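Local coordinates for 4-aminobutyrate transaminase (Acinetobacter baumannii, PDB 6WOP), which catalyses pyridoxal-phosphate-dependent transfer of the amino group of 4-aminobutyrate to 2-oxoglutarate as a class-III aminotransferase, at the interface of chains A and B. Residues are numbered along the deposited sequence; one frame, centred on the assembly and turned at random. Chains: chain A/B, 4-aminobutyrate transaminase.

Contact 1: the interface of chains A and B. Residues chain A 159-160; chain B 121-122, 125, 290-291.
The carboxylate of A:Asp159 bridges to B:Asn291, and the ring of A:Phe160 lies on B:Lys121, across the two-fold interface of a class-III, fold-type I aminotransferase dimer. The amide nitrogen ND2 of B:Asn291 donates to OD1 of A:Asp159 at 2.8 Å, approaching on the syn side but tilted from the carboxylate plane. The bond is moderately bent, and the amide and carboxylate planes stand 45° apart. OD2 of the same carboxylate accepts the backbone N of B:Asn291 at 2.9 Å. This straighter bond arrives from above the carboxylate plane. With one donor on each oxygen, the carboxylate is held against rotation, and side chain and main chain of one asparagine are read together. B:Asn291 lies in a loop a few residues past helix 284-287, and A:Asp159 in a loop that leads to strand 167-170.

A:Phe160 is clasped from two sides. B:Lys121 crosses one face with its aliphatic chain: CB reaches CD1 of the ring at 3.6 Å, while CE sits toward the opposite rim, 3.5 Å from ring atom CE2, in a CH-pi contact. The bend at chi3 (68°) returns CE to the ring after CG and CD. The other face is covered within chain A by CB of A:Asp159, over the ring centre. B:Pro290 meets the ring at its edge and in its plane, CG lying 4.0 Å from CE1 of A:Phe160. The main-chain carbonyl O of B:Lys121 also approaches the rim, 3.3 Å from CD1 of A:Phe160.

One turn further along helix 112-127, B:Cys125 turns SG anti to its backbone nitrogen (chi1 175°), and the sulfur packs 3.7 Å from CB of A:Asp159.

Contact 2: the interface of chains A and B. Residues chain A 71, 75-76, 304; chain B 64, 67, 274-275.
A:Thr75 meets the B:Gly274-B:Phe275 loop with both branches of its side chain. Its hydroxyl OG1 donates to the carbonyl O of B:Gly274 at 2.9 Å, standing above the carbonyl plane, 37° out of it. Water 1 links the same carbonyl O, at 3.0 Å, to the backbone O of A:Thr75, so the hydroxyl and the water both meet the glycine carbonyl. Beside them, CB of A:His76 rests 3.8 Å from CA of B:Gly274.

The methyl CG2 of A:Thr75 turns instead to hydrocarbon. It touches CZ of B:Phe275 at 3.5 Å and meets CD1 of B:Ile64 tip to tip at 3.9 Å. A chi1 of 78° sets OG1 between the backbone N and carbonyl carbon and leaves CG2 beside the nitrogen, directing the two branches to these separate partners.

The phenyl ring of B:Phe275 is bounded on several sides. OG1 of A:Thr75 lies over one face near the rim. CD2 of A:Leu71 meets the ring at its edge, in plane, 3.8 Å from CZ. A:Ile304 brings CG1 to the CE2 side. A:Leu71 and B:Ile64 run antiparallel alongside one another, CD2 of the leucine against CD1 of the isoleucine.

Helices position this shell: 61-71 of chain A carries A:Leu71, 303-318 carries A:Ile304, and 61-70 of chain B carries B:Ile64 and B:Val67. From within chain B, B:Val67 backs the second face of the B:Phe275 ring, its CG2 over the rim, 3.7 Å above the plane.

Contact 1: the interface of chains A and B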
# COMPACT_ATOMS: atom_id res chain seq x y z
N ASP A 159 12.40 11.88 3.36
CA ASP A 159 11.57 13.05 3.12
C ASP A 159 10.22 12.69 2.50
O ASP A 159 9.40 13.59 2.32
CB ASP A 159 12.27 14.03 2.14
CG ASP A 159 13.43 14.77 2.75
OD1 ASP A 159 13.41 14.99 3.96
OD2 ASP A 159 14.37 15.09 1.99
N PHE A 160 10.01 11.45 2.05
CA PHE A 160 8.96 11.20 1.05
C PHE A 160 7.85 10.24 1.52
O PHE A 160 7.00 9.85 0.70
CB PHE A 160 9.56 10.71 -0.28
CG PHE A 160 10.65 11.63 -0.80
CD1 PHE A 160 10.39 12.97 -1.00
CD2 PHE A 160 11.95 11.16 -0.97
CE1 PHE A 160 11.43 13.85 -1.44
CE2 PHE A 160 12.97 12.00 -1.40
CZ PHE A 160 12.72 13.34 -1.64
N LYS B 121 7.41 13.57 -5.29
CA LYS B 121 8.31 13.58 -4.12
C LYS B 121 8.39 14.95 -3.46
O LYS B 121 8.21 15.09 -2.24
CB LYS B 121 9.72 13.10 -4.57
CG LYS B 121 9.72 11.58 -4.87
CD LYS B 121 10.99 11.18 -5.64
CE LYS B 121 12.24 11.31 -4.73
NZ LYS B 121 13.41 10.78 -5.43
N ILE B 122 8.70 15.97 -4.24
CA ILE B 122 8.72 17.36 -3.74
C ILE B 122 7.40 17.74 -3.07
O ILE B 122 7.37 18.30 -1.97
CB ILE B 122 9.05 18.29 -4.93
CG1 ILE B 122 10.56 18.11 -5.32
CG2 ILE B 122 8.77 19.77 -4.60
CD1 ILE B 122 10.84 18.63 -6.81
N CYS B 125 6.83 16.00 0.19
CA CYS B 125 7.67 16.45 1.29
C CYS B 125 7.28 17.85 1.72
O CYS B 125 7.11 18.12 2.92
CB CYS B 125 9.15 16.39 0.90
SG CYS B 125 10.24 17.07 2.20
N PRO B 290 12.64 19.22 -0.01
CA PRO B 290 13.53 18.09 0.26
C PRO B 290 14.89 18.54 0.77
O PRO B 290 15.42 19.59 0.37
CB PRO B 290 13.66 17.40 -1.11
CG PRO B 290 12.40 17.71 -1.80
CD PRO B 290 12.11 19.14 -1.39
N ASN B 291 15.47 17.71 1.65
CA ASN B 291 16.78 17.98 2.21
C ASN B 291 17.89 17.56 1.24
O ASN B 291 17.68 16.73 0.36
CB ASN B 291 16.90 17.25 3.55
CG ASN B 291 15.98 17.87 4.59
OD1 ASN B 291 16.18 19.04 4.97
ND2 ASN B 291 14.90 17.15 4.98

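Contact 2: the interface of chains A and B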
# COMPACT_ATOMS: atom_id res chain seq x y z
N LEU A 71 25.37 11.05 -34.74
CA LEU A 71 24.79 12.38 -34.85
C LEU A 71 24.55 12.77 -36.30
O LEU A 71 23.78 13.71 -36.54
CB LEU A 71 25.70 13.44 -34.23
CG LEU A 71 25.85 13.44 -32.71
CD1 LEU A 71 26.97 14.47 -32.30
CD2 LEU A 71 24.50 13.83 -32.12
N THR A 75 19.12 11.15 -33.75
CA THR A 75 19.34 11.06 -32.33
C THR A 75 18.15 10.51 -31.58
O THR A 75 18.33 10.08 -30.43
CB THR A 75 19.66 12.43 -31.71
OG1 THR A 75 18.44 13.18 -31.56
CG2 THR A 75 20.60 13.26 -32.60
N HIS A 76 16.98 10.46 -32.18
CA HIS A 76 15.79 10.02 -31.45
C HIS A 76 14.67 9.76 -32.45
O HIS A 76 14.30 10.66 -33.23
CB HIS A 76 15.30 11.08 -30.45
CG HIS A 76 13.96 10.72 -29.86
ND1 HIS A 76 13.82 9.85 -28.79
CD2 HIS A 76 12.71 11.11 -30.21
CE1 HIS A 76 12.52 9.74 -28.51
NE2 HIS A 76 11.84 10.50 -29.35
N ILE A 304 21.85 7.54 -29.69
CA ILE A 304 23.15 8.08 -29.28
C ILE A 304 23.83 7.14 -28.29
O ILE A 304 24.99 6.75 -28.46
CB ILE A 304 22.93 9.48 -28.65
CG1 ILE A 304 22.33 10.43 -29.67
CG2 ILE A 304 24.19 10.10 -27.97
CD1 ILE A 304 23.23 10.67 -30.81
N ILE B 64 22.43 20.28 -32.90
CA ILE B 64 23.57 19.39 -33.14
C ILE B 64 24.88 20.14 -32.96
O ILE B 64 25.85 19.58 -32.43
CB ILE B 64 23.45 18.75 -34.53
CG1 ILE B 64 22.22 17.83 -34.61
CG2 ILE B 64 24.76 17.97 -34.91
CD1 ILE B 64 22.22 16.63 -33.58
N VAL B 67 25.61 20.18 -29.21
CA VAL B 67 26.02 18.88 -28.72
C VAL B 67 27.42 18.58 -29.22
O VAL B 67 28.26 18.08 -28.46
CB VAL B 67 25.05 17.78 -29.16
CG1 VAL B 67 25.64 16.41 -28.84
CG2 VAL B 67 23.70 17.91 -28.40
N GLY B 274 15.63 15.89 -28.76
CA GLY B 274 16.13 14.59 -29.19
C GLY B 274 17.19 13.96 -28.33
O GLY B 274 17.80 12.96 -28.76
N PHE B 275 17.45 14.49 -27.12
CA PHE B 275 18.45 13.96 -26.21
C PHE B 275 17.82 13.79 -24.84
O PHE B 275 16.99 14.59 -24.46
CB PHE B 275 19.66 14.92 -26.12
CG PHE B 275 20.41 15.03 -27.42
CD1 PHE B 275 20.00 15.92 -28.42
CD2 PHE B 275 21.49 14.20 -27.64
CE1 PHE B 275 20.69 15.95 -29.66
CE2 PHE B 275 22.21 14.25 -28.85
CZ PHE B 275 21.80 15.13 -29.86
O HOH W 1 18.24 10.25 -27.58

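Contact 1 and contact 2 lie about 32 Å apart, measured between the centres of their C-alpha atoms, and share no residue or helix. Contact 1 uses helix 112-127, whose start carries the family's phosphate-binding segment. Contact 2 uses the loop shortly after the lysine that carries the cofactor in this family, together with helix 61-71 and helix 303-318. Both patches therefore probably tie cofactor-binding elements to the partner subunit, consistent with active sites built near the dimer interface. Each contact recurs with the chains exchanged, so the pair is fastened at well-separated points; the deposited assembly holds four copies.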